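PDB 3F4S: putative uncharacterized protein from Wolbachia pipientis, which is an oxidoreductase of the DsbA family (alpha-DsbA1) with a thioredoxin fold, and probably introduces disulfide bonds into folding secreted proteins through a redox-active cysteine pair. Local coordinates for residues 116-121 against 126-131; 79-84 against 90-95; 60-65 against 103-108; 67-72 against 204-209. The protein carries 1 engineered substitution. All blocks are in the same frame, centred on the assembly; numbering follows the deposited sequence. Where two conformers were deposited one is given.

Contact 1 of 4, residues 116-121 against 126-131; sequences DSWNYY and LTLLQR
Two side-chain torsions bring Trp-118 and Leu-128 together. In Leu-128, CG stands opposite the backbone N (chi1 173°), which drives the isobutyl group off the first helical turn; in Trp-118, CG lies beside the backbone N (chi1 -70°), which swings round an indole that starts away from the helix, so that its ring end comes back toward it. The two side chains cross at about a right angle. Leu-128 CD2 sits 3.7 Å from the centroid of the five-membered ring of Trp-118 and only 15° off its normal, a CH-pi contact over the face. Trp-118 CH2 meets Leu-129 CD2 at 3.6 Å, and Leu-126, at the N-cap position, adds a looser touch from CD2. The other branch of Leu-128, CD1, lies against one face of the Arg-131 guanidinium, whose NH1 bonds to Ser-114 while NH2 comes within 3.2 Å of Ser-117 OG at the group's edge. Asn-119 OD1 accepts from Tyr-121 N at 3.0 Å, an Asx turn. Arg-87 makes a cation-pi contact with Trp-118, and the indole also touches Thr-50, next to the cysteine pair. A loop tryptophan packed against the start of the next helix here helps build the helical insertion domain of the DsbA fold.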
loop_
_atom_site.group_PDB
_atom_site.type_symbol
_atom_site.label_atom_id
_atom_site.label_comp_id
_atom_site.label_asym_id
_atom_site.label_seq_id
_atom_site.Cartn_x
_atom_site.Cartn_y
_atom_site.Cartn_z
ATOM N N ASP A 116 11.028 -13.386 5.418
ATOM C CA ASP A 116 11.658 -14.670 5.776
ATOM C C ASP A 116 11.715 -14.913 7.287
ATOM O O ASP A 116 12.037 -16.023 7.732
ATOM C CB ASP A 116 13.093 -14.774 5.237
ATOM C CG ASP A 116 13.166 -14.899 3.722
ATOM O OD1 ASP A 116 12.128 -14.845 3.028
ATOM O OD2 ASP A 116 14.302 -15.036 3.224
ATOM N N SER A 117 11.433 -13.879 8.076
ATOM C CA SER A 117 11.642 -13.961 9.519
ATOM C C SER A 117 10.394 -14.254 10.355
ATOM O O SER A 117 10.492 -14.379 11.577
ATOM C CB SER A 117 12.322 -12.694 10.040
ATOM O OG SER A 117 13.636 -12.577 9.538
ATOM N N TRP A 118 9.226 -14.342 9.720
ATOM C CA TRP A 118 8.041 -14.798 10.436
ATOM C C TRP A 118 8.283 -16.217 10.946
ATOM O O TRP A 118 9.188 -16.919 10.474
ATOM C CB TRP A 118 6.816 -14.819 9.516
ATOM C CG TRP A 118 6.298 -13.487 9.111
ATOM C CD1 TRP A 118 6.336 -12.937 7.853
ATOM C CD2 TRP A 118 5.618 -12.540 9.942
ATOM N NE1 TRP A 118 5.744 -11.703 7.862
ATOM C CE2 TRP A 118 5.286 -11.433 9.127
ATOM C CE3 TRP A 118 5.272 -12.510 11.299
ATOM C CZ2 TRP A 118 4.617 -10.310 9.622
ATOM C CZ3 TRP A 118 4.604 -11.389 11.789
ATOM C CH2 TRP A 118 4.280 -10.308 10.949
ATOM N N ASN A 119 7.461 -16.642 11.898
ATOM C CA ASN A 119 7.442 -18.031 12.345
ATOM C C ASN A 119 6.415 -18.788 11.515
ATOM O O ASN A 119 5.208 -18.599 11.687
ATOM C CB ASN A 119 7.089 -18.101 13.835
ATOM C CG ASN A 119 7.223 -19.502 14.414
ATOM O OD1 ASN A 119 7.157 -20.502 13.697
ATOM N ND2 ASN A 119 7.416 -19.575 15.726
ATOM N N TYR A 120 6.884 -19.630 10.597
ATOM C CA TYR A 120 5.973 -20.326 9.684
ATOM C C TYR A 120 5.324 -21.572 10.290
ATOM O O TYR A 120 4.474 -22.220 9.667
ATOM C CB TYR A 120 6.665 -20.597 8.334
ATOM C CG TYR A 120 6.801 -19.305 7.566
ATOM C CD1 TYR A 120 5.766 -18.854 6.751
ATOM C CD2 TYR A 120 7.927 -18.500 7.705
ATOM C CE1 TYR A 120 5.858 -17.646 6.068
ATOM C CE2 TYR A 120 8.025 -17.288 7.036
ATOM C CZ TYR A 120 6.990 -16.873 6.209
ATOM O OH TYR A 120 7.067 -15.675 5.534
ATOM N N TYR A 121 5.700 -21.889 11.524
ATOM C CA TYR A 121 5.072 -22.998 12.226
ATOM C C TYR A 121 4.003 -22.496 13.196
ATOM O O TYR A 121 2.858 -22.963 13.171
ATOM C CB TYR A 121 6.126 -23.821 12.951
ATOM C CG TYR A 121 5.567 -24.955 13.763
ATOM C CD1 TYR A 121 4.987 -26.052 13.146
ATOM C CD2 TYR A 121 5.629 -24.936 15.149
ATOM C CE1 TYR A 121 4.479 -27.103 13.889
ATOM C CE2 TYR A 121 5.126 -25.983 15.900
ATOM C CZ TYR A 121 4.547 -27.062 15.264
ATOM O OH TYR A 121 4.043 -28.110 15.999
ATOM N N LEU A 126 4.261 -13.274 16.934
ATOM C CA LEU A 126 4.500 -11.920 16.421
ATOM C C LEU A 126 5.873 -11.354 16.809
ATOM O O LEU A 126 6.084 -10.134 16.818
ATOM C CB LEU A 126 3.379 -10.972 16.868
ATOM C CG LEU A 126 1.967 -11.407 16.452
ATOM C CD1 LEU A 126 0.923 -10.396 16.928
ATOM C CD2 LEU A 126 1.879 -11.609 14.941
ATOM N N THR A 127 6.819 -12.236 17.100
ATOM C CA THR A 127 8.188 -11.808 17.424
ATOM C C THR A 127 8.741 -10.830 16.377
ATOM O O THR A 127 9.416 -9.857 16.710
ATOM C CB THR A 127 9.132 -13.019 17.540
ATOM O OG1 THR A 127 8.707 -13.855 18.621
ATOM C CG2 THR A 127 10.569 -12.568 17.801
ATOM N N LEU A 128 8.457 -11.084 15.105
ATOM C CA LEU A 128 8.960 -10.199 14.056
ATOM C C LEU A 128 8.481 -8.766 14.279
ATOM O O LEU A 128 9.255 -7.814 14.138
ATOM C CB LEU A 128 8.547 -10.682 12.658
ATOM C CG LEU A 128 8.902 -9.708 11.526
ATOM C CD1 LEU A 128 10.393 -9.321 11.551
ATOM C CD2 LEU A 128 8.547 -10.307 10.163
ATOM N N LEU A 129 7.204 -8.607 14.619
ATOM C CA LEU A 129 6.676 -7.269 14.882
ATOM C C LEU A 129 7.304 -6.646 16.139
ATOM O O LEU A 129 7.516 -5.442 16.186
ATOM C CB LEU A 129 5.140 -7.274 14.974
ATOM C CG LEU A 129 4.385 -7.753 13.724
ATOM C CD1 LEU A 129 2.875 -7.595 13.896
ATOM C CD2 LEU A 129 4.861 -7.039 12.465
ATOM N N GLN A 130 7.586 -7.457 17.157
ATOM C CA GLN A 130 8.291 -6.957 18.341
ATOM C C GLN A 130 9.662 -6.419 17.943
ATOM O O GLN A 130 10.101 -5.386 18.447
ATOM C CB GLN A 130 8.467 -8.047 19.401
ATOM C CG GLN A 130 7.174 -8.643 19.935
ATOM C CD GLN A 130 7.412 -9.730 20.975
ATOM O OE1 GLN A 130 8.545 -9.974 21.398
ATOM N NE2 GLN A 130 6.338 -10.376 21.405
ATOM N N ARG A 131 10.331 -7.123 17.036
ATOM C CA ARG A 131 11.651 -6.706 16.582
ATOM C C ARG A 131 11.571 -5.392 15.812
ATOM O O ARG A 131 12.347 -4.458 16.048
ATOM C CB ARG A 131 12.303 -7.799 15.731
ATOM C CG ARG A 131 13.676 -7.408 15.179
ATOM C CD ARG A 131 13.618 -7.222 13.678
ATOM N NE ARG A 131 13.679 -8.511 12.992
ATOM C CZ ARG A 131 13.705 -8.667 11.674
ATOM N NH1 ARG A 131 13.646 -7.615 10.862
ATOM N NH2 ARG A 131 13.783 -9.884 11.166
#

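Contact 2 of 4, residues 79-84 against 90-95; sequences FRHFPL and KAAMLS
The imidazole of His-81 lies flat against the methyl of Ala-92, and this is the tight part of the contact. Ala-92 CB stands 3.6 Å from the ring centroid of His-81, 13° off the normal, so the methyl sits over the middle of one face as a CH-pi contact. The same ring is held at its rim: His-81 NE2 donates to Ser-95 OG over 2.9 Å, somewhat bent at 140°, with the oxygen tilted out of the ring plane. Ser-95 OG in turn donates to Ala-92 O at 2.6 Å. It can do so because chi1 of 76° places OG between its own backbone N and carbonyl carbon, folded back toward the preceding helical turn. The hydroxyl thus serves as acceptor for the histidine and donor to the helix, and Tyr-104 OH adds a weak hydrogen bond to it. One hydrogen bond at NE2 and the methyl over the face together limit how the buried imidazole can rotate, and the accepting serine is itself held by its bond to Ala-92 O.

The packing slackens toward Pro-83, where CG lies about 3.8 Å from Ala-92 CB; the proline was modelled in two conformers, so that detail is doubtful. Beyond it Leu-84 is exposed. Where strand 75-81 ends and helix 86-94 folds back over it, the chain passes from the thioredoxin sheet into the helical insertion characteristic of DsbA proteins.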
loop_
_atom_site.group_PDB
_atom_site.type_symbol
_atom_site.label_atom_id
_atom_site.label_comp_id
_atom_site.label_asym_id
_atom_site.label_seq_id
_atom_site.Cartn_x
_atom_site.Cartn_y
_atom_site.Cartn_z
ATOM N N PHE A 79 -1.042 3.317 -0.455
ATOM C CA PHE A 79 -1.012 1.902 -0.120
ATOM C C PHE A 79 -2.215 1.591 0.755
ATOM O O PHE A 79 -2.464 2.290 1.743
ATOM C CB PHE A 79 0.269 1.560 0.644
ATOM C CG PHE A 79 0.400 0.099 0.985
ATOM C CD1 PHE A 79 0.643 -0.835 -0.008
ATOM C CD2 PHE A 79 0.279 -0.341 2.293
ATOM C CE1 PHE A 79 0.764 -2.179 0.291
ATOM C CE2 PHE A 79 0.399 -1.689 2.604
ATOM C CZ PHE A 79 0.644 -2.611 1.597
ATOM N N ARG A 80 -2.955 0.548 0.390
ATOM C CA ARG A 80 -4.096 0.091 1.179
ATOM C C ARG A 80 -3.893 -1.362 1.581
ATOM O O ARG A 80 -3.469 -2.193 0.769
ATOM C CB ARG A 80 -5.407 0.272 0.407
ATOM C CG ARG A 80 -5.794 1.741 0.224
ATOM C CD ARG A 80 -7.053 1.921 -0.615
ATOM N NE ARG A 80 -7.311 3.337 -0.868
ATOM C CZ ARG A 80 -8.128 3.787 -1.814
ATOM N NH1 ARG A 80 -8.772 2.926 -2.595
ATOM N NH2 ARG A 80 -8.307 5.093 -1.975
ATOM N N HIS A 81 -4.170 -1.663 2.844
ATOM C CA HIS A 81 -3.936 -3.001 3.377
ATOM C C HIS A 81 -4.932 -4.014 2.810
ATOM O O HIS A 81 -6.099 -3.691 2.540
ATOM C CB HIS A 81 -4.029 -2.993 4.906
ATOM C CG HIS A 81 -2.881 -2.301 5.580
ATOM N ND1 HIS A 81 -1.582 -2.753 5.484
ATOM C CD2 HIS A 81 -2.839 -1.197 6.365
ATOM C CE1 HIS A 81 -0.787 -1.958 6.179
ATOM N NE2 HIS A 81 -1.525 -1.006 6.724
ATOM N N PHE A 82 -4.461 -5.241 2.624
ATOM C CA PHE A 82 -5.321 -6.340 2.215
ATOM C C PHE A 82 -4.824 -7.588 2.929
ATOM O O PHE A 82 -4.223 -8.467 2.307
ATOM C CB PHE A 82 -5.242 -6.537 0.700
ATOM C CG PHE A 82 -6.417 -7.275 0.119
ATOM C CD1 PHE A 82 -7.513 -6.580 -0.369
ATOM C CD2 PHE A 82 -6.428 -8.661 0.061
ATOM C CE1 PHE A 82 -8.601 -7.251 -0.915
ATOM C CE2 PHE A 82 -7.513 -9.343 -0.483
ATOM C CZ PHE A 82 -8.602 -8.634 -0.971
ATOM N N PRO A 83 -5.054 -7.671 4.250
ATOM C CA PRO A 83 -4.445 -8.797 4.966
ATOM C C PRO A 83 -5.194 -10.098 4.741
ATOM O O PRO A 83 -6.406 -10.094 4.507
ATOM C CB PRO A 83 -4.506 -8.358 6.433
ATOM C CG PRO A 83 -4.657 -6.859 6.370
ATOM C CD PRO A 83 -5.523 -6.627 5.175
ATOM N N LEU A 84 -4.445 -11.196 4.786
ATOM C CA LEU A 84 -4.985 -12.512 4.460
ATOM C C LEU A 84 -4.775 -13.532 5.570
ATOM O O LEU A 84 -5.195 -14.689 5.447
ATOM C CB LEU A 84 -4.360 -13.032 3.164
ATOM C CG LEU A 84 -4.708 -12.206 1.927
ATOM C CD1 LEU A 84 -3.920 -12.704 0.741
ATOM C CD2 LEU A 84 -6.207 -12.259 1.641
ATOM N N LYS A 90 -2.404 -8.352 11.976
ATOM C CA LYS A 90 -1.759 -7.712 13.125
ATOM C C LYS A 90 -0.711 -6.690 12.666
ATOM O O LYS A 90 -0.585 -5.612 13.256
ATOM C CB LYS A 90 -1.134 -8.760 14.056
ATOM C CG LYS A 90 -2.159 -9.568 14.846
ATOM C CD LYS A 90 -2.740 -8.751 15.984
ATOM C CE LYS A 90 -3.968 -9.425 16.575
ATOM N NZ LYS A 90 -4.406 -8.805 17.866
ATOM N N ALA A 91 0.030 -7.026 11.611
ATOM C CA ALA A 91 1.021 -6.098 11.064
ATOM C C ALA A 91 0.316 -4.838 10.542
ATOM O O ALA A 91 0.763 -3.711 10.800
ATOM C CB ALA A 91 1.829 -6.760 9.953
ATOM N N ALA A 92 -0.788 -5.029 9.821
ATOM C CA ALA A 92 -1.545 -3.894 9.301
ATOM C C ALA A 92 -2.050 -3.008 10.442
ATOM O O ALA A 92 -2.020 -1.781 10.348
ATOM C CB ALA A 92 -2.712 -4.378 8.437
ATOM N N MET A 93 -2.525 -3.628 11.517
ATOM C CA MET A 93 -2.951 -2.867 12.691
ATOM C C MET A 93 -1.783 -2.076 13.279
ATOM O O MET A 93 -1.926 -0.899 13.621
ATOM C CB MET A 93 -3.549 -3.812 13.741
ATOM C CG MET A 93 -4.888 -4.439 13.302
ATOM S SD MET A 93 -5.428 -5.785 14.365
ATOM C CE MET A 93 -5.622 -4.934 15.936
ATOM N N LEU A 94 -0.628 -2.723 13.394
ATOM C CA LEU A 94 0.541 -2.071 13.974
ATOM C C LEU A 94 0.985 -0.854 13.157
ATOM O O LEU A 94 1.499 0.113 13.715
ATOM C CB LEU A 94 1.694 -3.061 14.148
ATOM C CG LEU A 94 2.937 -2.562 14.886
ATOM C CD1 LEU A 94 2.564 -1.934 16.231
ATOM C CD2 LEU A 94 3.939 -3.693 15.060
ATOM N N SER A 95 0.776 -0.896 11.842
ATOM C CA SER A 95 1.184 0.218 10.985
ATOM C C SER A 95 0.526 1.527 11.412
ATOM O O SER A 95 1.047 2.608 11.142
ATOM C CB SER A 95 0.888 -0.075 9.509
ATOM O OG SER A 95 -0.496 0.068 9.232
#

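Contact 3 of 4, residues 60-65 against 103-108; sequences NVFPKI and DYFNFN
No polar bond links Phe-62 to Phe-105, the pair that makes this contact, and the shortest sound one in the two segments belongs to the backbone of the helix behind: Phe-107 N to Asp-103 O, 2.9 Å. That helical bonding, continued by Asn-108 N to Tyr-104 O, carries Phe-105 on a regular scaffold, while the meeting itself is purely apolar. Both residues use the same device. CG lies opposite the backbone N in Phe-62 (chi1 -162°) and likewise in Phe-105 (chi1 172°), and each ring reaches out from its own helix toward the other.

The rings then touch rim to rim. Phe-62 CE2 comes to 3.4 Å from Phe-105 CE1 and 3.6 Å from Phe-105 CZ, so two adjoining rim carbons of one ring straddle the corner of the other. The centroids are 5.7 Å apart and the planes are inclined by 41°; neither ring lies over the face of its partner, and the pair is neither an offset stack nor a T-shaped one.

Phe-62 is buried and also meets the rings of Tyr-77 and His-58, whereas Phe-105 is partly exposed and leans on Lys-66. The contact therefore sits at the end of an aromatic cluster, as a small bridge between helix 62-70 of the thioredoxin domain and helix 101-113 of the inserted helical domain, the two-domain interface of a DsbA fold.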
loop_
_atom_site.group_PDB
_atom_site.type_symbol
_atom_site.label_atom_id
_atom_site.label_comp_id
_atom_site.label_asym_id
_atom_site.label_seq_id
_atom_site.Cartn_x
_atom_site.Cartn_y
_atom_site.Cartn_z
ATOM N N ASN A 60 12.616 -5.178 -4.725
ATOM C CA ASN A 60 13.396 -5.051 -5.954
ATOM C C ASN A 60 12.893 -4.105 -7.030
ATOM O O ASN A 60 13.648 -3.742 -7.933
ATOM C CB ASN A 60 13.617 -6.428 -6.552
ATOM C CG ASN A 60 14.391 -7.331 -5.615
ATOM O OD1 ASN A 60 15.345 -6.894 -4.965
ATOM N ND2 ASN A 60 13.981 -8.580 -5.523
ATOM N N VAL A 61 11.631 -3.713 -6.944
ATOM C CA VAL A 61 11.054 -2.856 -7.964
ATOM C C VAL A 61 10.583 -1.533 -7.390
ATOM O O VAL A 61 10.873 -0.472 -7.941
ATOM C CB VAL A 61 9.873 -3.537 -8.686
ATOM C CG1 VAL A 61 9.355 -2.635 -9.800
ATOM C CG2 VAL A 61 10.298 -4.889 -9.250
ATOM N N PHE A 62 9.851 -1.588 -6.283
ATOM C CA PHE A 62 9.288 -0.362 -5.735
ATOM C C PHE A 62 10.277 0.763 -5.409
ATOM O O PHE A 62 9.963 1.930 -5.642
ATOM C CB PHE A 62 8.366 -0.624 -4.541
ATOM C CG PHE A 62 7.461 0.532 -4.252
ATOM C CD1 PHE A 62 6.309 0.719 -5.001
ATOM C CD2 PHE A 62 7.778 1.454 -3.272
ATOM C CE1 PHE A 62 5.475 1.792 -4.770
ATOM C CE2 PHE A 62 6.953 2.548 -3.034
ATOM C CZ PHE A 62 5.792 2.712 -3.780
ATOM N N PRO A 63 11.460 0.430 -4.860
ATOM C CA PRO A 63 12.384 1.527 -4.541
ATOM C C PRO A 63 12.683 2.406 -5.761
ATOM O O PRO A 63 12.786 3.629 -5.623
ATOM C CB PRO A 63 13.641 0.797 -4.059
ATOM C CG PRO A 63 13.110 -0.512 -3.503
ATOM C CD PRO A 63 11.963 -0.879 -4.398
ATOM N N LYS A 64 12.800 1.795 -6.939
ATOM C CA LYS A 64 13.086 2.549 -8.161
ATOM C C LYS A 64 11.867 3.350 -8.612
ATOM O O LYS A 64 11.999 4.453 -9.142
ATOM C CB LYS A 64 13.559 1.621 -9.285
ATOM C CG LYS A 64 15.010 1.159 -9.159
ATOM N N ILE A 65 10.677 2.788 -8.412
ATOM C CA ILE A 65 9.449 3.519 -8.691
ATOM C C ILE A 65 9.366 4.760 -7.796
ATOM O O ILE A 65 9.037 5.859 -8.258
ATOM C CB ILE A 65 8.194 2.630 -8.496
ATOM C CG1 ILE A 65 8.135 1.540 -9.573
ATOM C CG2 ILE A 65 6.929 3.476 -8.515
ATOM C CD1 ILE A 65 6.981 0.582 -9.409
ATOM N N ASP A 103 7.301 7.484 8.064
ATOM C CA ASP A 103 7.358 6.446 9.100
ATOM C C ASP A 103 6.420 5.281 8.770
ATOM O O ASP A 103 6.761 4.112 8.967
ATOM C CB ASP A 103 6.995 7.017 10.473
ATOM C CG ASP A 103 8.037 7.983 11.008
ATOM O OD1 ASP A 103 9.146 8.057 10.443
ATOM O OD2 ASP A 103 7.745 8.669 12.007
ATOM N N TYR A 104 5.229 5.613 8.283
ATOM C CA TYR A 104 4.236 4.616 7.904
ATOM C C TYR A 104 4.736 3.745 6.755
ATOM O O TYR A 104 4.722 2.510 6.830
ATOM C CB TYR A 104 2.947 5.317 7.493
ATOM C CG TYR A 104 1.799 4.389 7.188
ATOM C CD1 TYR A 104 1.019 3.872 8.212
ATOM C CD2 TYR A 104 1.480 4.043 5.879
ATOM C CE1 TYR A 104 -0.041 3.035 7.951
ATOM C CE2 TYR A 104 0.400 3.211 5.604
ATOM C CZ TYR A 104 -0.347 2.707 6.650
ATOM O OH TYR A 104 -1.409 1.872 6.415
ATOM N N PHE A 105 5.179 4.398 5.687
ATOM C CA PHE A 105 5.757 3.701 4.547
ATOM C C PHE A 105 6.940 2.831 4.972
ATOM O O PHE A 105 7.059 1.682 4.539
ATOM C CB PHE A 105 6.195 4.699 3.467
ATOM C CG PHE A 105 6.978 4.065 2.347
ATOM C CD1 PHE A 105 6.333 3.311 1.379
ATOM C CD2 PHE A 105 8.359 4.209 2.270
ATOM C CE1 PHE A 105 7.049 2.710 0.348
ATOM C CE2 PHE A 105 9.083 3.619 1.237
ATOM C CZ PHE A 105 8.425 2.865 0.275
ATOM N N ASN A 106 7.799 3.374 5.838
ATOM C CA ASN A 106 8.987 2.649 6.291
ATOM C C ASN A 106 8.639 1.434 7.144
ATOM O O ASN A 106 9.345 0.424 7.119
ATOM C CB ASN A 106 9.960 3.574 7.030
ATOM C CG ASN A 106 10.821 4.381 6.080
ATOM O OD1 ASN A 106 10.979 4.020 4.916
ATOM N ND2 ASN A 106 11.382 5.482 6.570
ATOM N N PHE A 107 7.549 1.526 7.898
ATOM C CA PHE A 107 7.104 0.372 8.654
ATOM C C PHE A 107 6.671 -0.752 7.704
ATOM O O PHE A 107 7.120 -1.901 7.829
ATOM C CB PHE A 107 5.960 0.709 9.620
ATOM C CG PHE A 107 5.344 -0.515 10.240
ATOM C CD1 PHE A 107 5.915 -1.096 11.368
ATOM C CD2 PHE A 107 4.247 -1.134 9.649
ATOM C CE1 PHE A 107 5.372 -2.242 11.928
ATOM C CE2 PHE A 107 3.700 -2.284 10.196
ATOM C CZ PHE A 107 4.261 -2.842 11.338
ATOM N N ASN A 108 5.786 -0.431 6.767
ATOM C CA ASN A 108 5.341 -1.441 5.809
ATOM C C ASN A 108 6.513 -2.038 5.038
ATOM O O ASN A 108 6.572 -3.254 4.829
ATOM C CB ASN A 108 4.262 -0.889 4.874
ATOM C CG ASN A 108 2.974 -0.586 5.609
ATOM O OD1 ASN A 108 2.597 -1.306 6.531
ATOM N ND2 ASN A 108 2.308 0.496 5.228
#

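Contact 4 of 4, residues 67-72 against 204-209; sequences EKYIDT and NVIDKL
Helices 62-70 and 199-216 pack side by side on one face of the thioredoxin sheet, and Tyr-69 with Ile-206 and Asp-207 joins them. Ile-206 CG2 lies under one face of the Tyr-69 ring, 3.6 Å from the centroid and 20° off the normal, displaced toward CE1 and CD1. This methyl stands opposite its own backbone N, which aims it at the ring. Lys-68 CG backs the other face, so the phenol is sandwiched. At the ring's edge Tyr-69 OH donates to Asp-207 OD1 at 2.7 Å; it reaches that oxygen from above the carboxylate plane, which is turned 66° from the ring. The second oxygen, Asp-207 OD2, takes a hydrogen bond from a water at 2.6 Å, and that water has a weak bond with Lys-68 NZ on the exposed rim. Tyr-69 and Ile-206 both also touch Met-75 of strand 75-81. A buried aromatic whose hydroxyl bonds to an exposed aspartate thus ties together two helices on the same face of the sheet of the thioredoxin fold.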
loop_
_atom_site.group_PDB
_atom_site.type_symbol
_atom_site.label_atom_id
_atom_site.label_comp_id
_atom_site.label_asym_id
_atom_site.label_seq_id
_atom_site.Cartn_x
_atom_site.Cartn_y
_atom_site.Cartn_z
ATOM N N GLU A 67 11.855 6.385 -6.273
ATOM C CA GLU A 67 12.890 7.350 -6.648
ATOM C C GLU A 67 12.531 8.090 -7.933
ATOM O O GLU A 67 12.721 9.300 -8.036
ATOM C CB GLU A 67 14.255 6.669 -6.807
ATOM C CG GLU A 67 15.366 7.627 -7.230
ATOM C CD GLU A 67 16.656 6.921 -7.612
ATOM O OE1 GLU A 67 16.680 5.675 -7.604
ATOM O OE2 GLU A 67 17.648 7.616 -7.926
ATOM N N LYS A 68 12.009 7.359 -8.909
ATOM C CA LYS A 68 11.715 7.928 -10.220
ATOM C C LYS A 68 10.450 8.791 -10.258
ATOM O O LYS A 68 10.407 9.808 -10.958
ATOM C CB LYS A 68 11.613 6.797 -11.249
ATOM C CG LYS A 68 11.690 7.227 -12.700
ATOM C CD LYS A 68 11.691 6.003 -13.609
ATOM C CE LYS A 68 11.728 6.379 -15.080
ATOM N NZ LYS A 68 13.052 6.917 -15.489
ATOM N N TYR A 69 9.425 8.400 -9.505
ATOM C CA TYR A 69 8.099 8.994 -9.680
ATOM C C TYR A 69 7.489 9.664 -8.450
ATOM O O TYR A 69 6.713 10.606 -8.582
ATOM C CB TYR A 69 7.114 7.947 -10.216
ATOM C CG TYR A 69 7.491 7.412 -11.571
ATOM C CD1 TYR A 69 7.432 8.218 -12.700
ATOM C CD2 TYR A 69 7.912 6.099 -11.723
ATOM C CE1 TYR A 69 7.772 7.726 -13.945
ATOM C CE2 TYR A 69 8.260 5.602 -12.956
ATOM C CZ TYR A 69 8.190 6.418 -14.062
ATOM O OH TYR A 69 8.540 5.911 -15.288
ATOM N N ILE A 70 7.814 9.171 -7.262
ATOM C CA ILE A 70 7.193 9.691 -6.046
ATOM C C ILE A 70 8.019 10.824 -5.432
ATOM O O ILE A 70 7.495 11.898 -5.107
ATOM C CB ILE A 70 6.962 8.560 -5.013
ATOM C CG1 ILE A 70 6.133 7.432 -5.639
ATOM C CG2 ILE A 70 6.291 9.114 -3.764
ATOM C CD1 ILE A 70 5.986 6.190 -4.763
ATOM N N ASP A 71 9.313 10.578 -5.288
ATOM C CA ASP A 71 10.237 11.575 -4.772
ATOM C C ASP A 71 10.307 12.786 -5.707
ATOM O O ASP A 71 10.623 13.898 -5.285
ATOM C CB ASP A 71 11.630 10.963 -4.623
ATOM C CG ASP A 71 11.682 9.873 -3.574
ATOM O OD1 ASP A 71 10.697 9.717 -2.820
ATOM O OD2 ASP A 71 12.713 9.173 -3.504
ATOM N N THR A 72 10.004 12.560 -6.981
ATOM C CA THR A 72 10.120 13.594 -8.002
ATOM C C THR A 72 8.837 14.406 -8.180
ATOM O O THR A 72 8.805 15.358 -8.962
ATOM C CB THR A 72 10.475 12.972 -9.355
ATOM O OG1 THR A 72 9.559 11.904 -9.624
ATOM C CG2 THR A 72 11.900 12.425 -9.339
ATOM N N ASN A 204 6.813 2.092 -18.321
ATOM C CA ASN A 204 6.062 2.229 -19.564
ATOM C C ASN A 204 4.661 2.785 -19.316
ATOM O O ASN A 204 4.233 3.737 -19.971
ATOM C CB ASN A 204 5.971 0.878 -20.276
ATOM C CG ASN A 204 5.183 0.949 -21.569
ATOM O OD1 ASN A 204 4.177 0.258 -21.731
ATOM N ND2 ASN A 204 5.633 1.786 -22.493
ATOM N N VAL A 205 3.956 2.180 -18.367
ATOM C CA VAL A 205 2.600 2.595 -18.014
ATOM C C VAL A 205 2.592 4.026 -17.479
ATOM O O VAL A 205 1.804 4.865 -17.923
ATOM C CB VAL A 205 1.979 1.645 -16.954
ATOM C CG1 VAL A 205 0.732 2.263 -16.337
ATOM C CG2 VAL A 205 1.665 0.284 -17.561
ATOM N N ILE A 206 3.481 4.307 -16.534
ATOM C CA ILE A 206 3.484 5.605 -15.861
ATOM C C ILE A 206 3.957 6.739 -16.774
ATOM O O ILE A 206 3.359 7.815 -16.793
ATOM C CB ILE A 206 4.307 5.560 -14.559
ATOM C CG1 ILE A 206 3.623 4.640 -13.544
ATOM C CG2 ILE A 206 4.460 6.950 -13.977
ATOM C CD1 ILE A 206 4.497 4.260 -12.360
ATOM N N ASP A 207 5.016 6.498 -17.540
ATOM C CA ASP A 207 5.497 7.503 -18.490
ATOM C C ASP A 207 4.409 7.923 -19.472
ATOM O O ASP A 207 4.218 9.112 -19.726
ATOM C CB ASP A 207 6.713 6.990 -19.260
ATOM C CG ASP A 207 7.982 7.040 -18.442
ATOM O OD1 ASP A 207 7.945 7.568 -17.309
ATOM O OD2 ASP A 207 9.019 6.555 -18.940
ATOM N N LYS A 208 3.705 6.941 -20.029
ATOM C CA LYS A 208 2.652 7.204 -21.008
ATOM C C LYS A 208 1.523 8.031 -20.395
ATOM O O LYS A 208 1.018 8.975 -21.005
ATOM C CB LYS A 208 2.100 5.887 -21.554
ATOM N N LEU A 209 1.141 7.673 -19.176
ATOM C CA LEU A 209 0.066 8.361 -18.476
ATOM C C LEU A 209 0.501 9.777 -18.096
ATOM O O LEU A 209 -0.265 10.734 -18.233
ATOM C CB LEU A 209 -0.326 7.571 -17.229
ATOM C CG LEU A 209 -1.794 7.538 -16.801
ATOM C CD1 LEU A 209 -2.703 7.125 -17.947
ATOM C CD2 LEU A 209 -1.956 6.591 -15.623
HETATM O O HOH W 1 11.585 6.541 -18.347
#

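Overall arrangement
The four contacts form a chain through the molecule. Neighbouring centres are about 15, 14 and 15 Å apart, and contacts 1 and 4 lie on opposite sides of the chain's centre, about 34 Å from each other. Contacts 1 and 2 share the packing of Leu-129 on Ala-91 and Leu-94; contacts 2 and 3 meet through Tyr-104; contacts 3 and 4 both use helix 62-70, where Phe-62 touches Ile-70. Contact 4 lies in the thioredoxin domain and contact 1 in the helical insertion, with contacts 2 and 3 joining the two. Trp-118 of contact 1 touches Thr-50, the residue before Cys-51 of the Cys-51–Cys-54 disulfide, while His-58 links contact 3 to the helix carrying Cys-54.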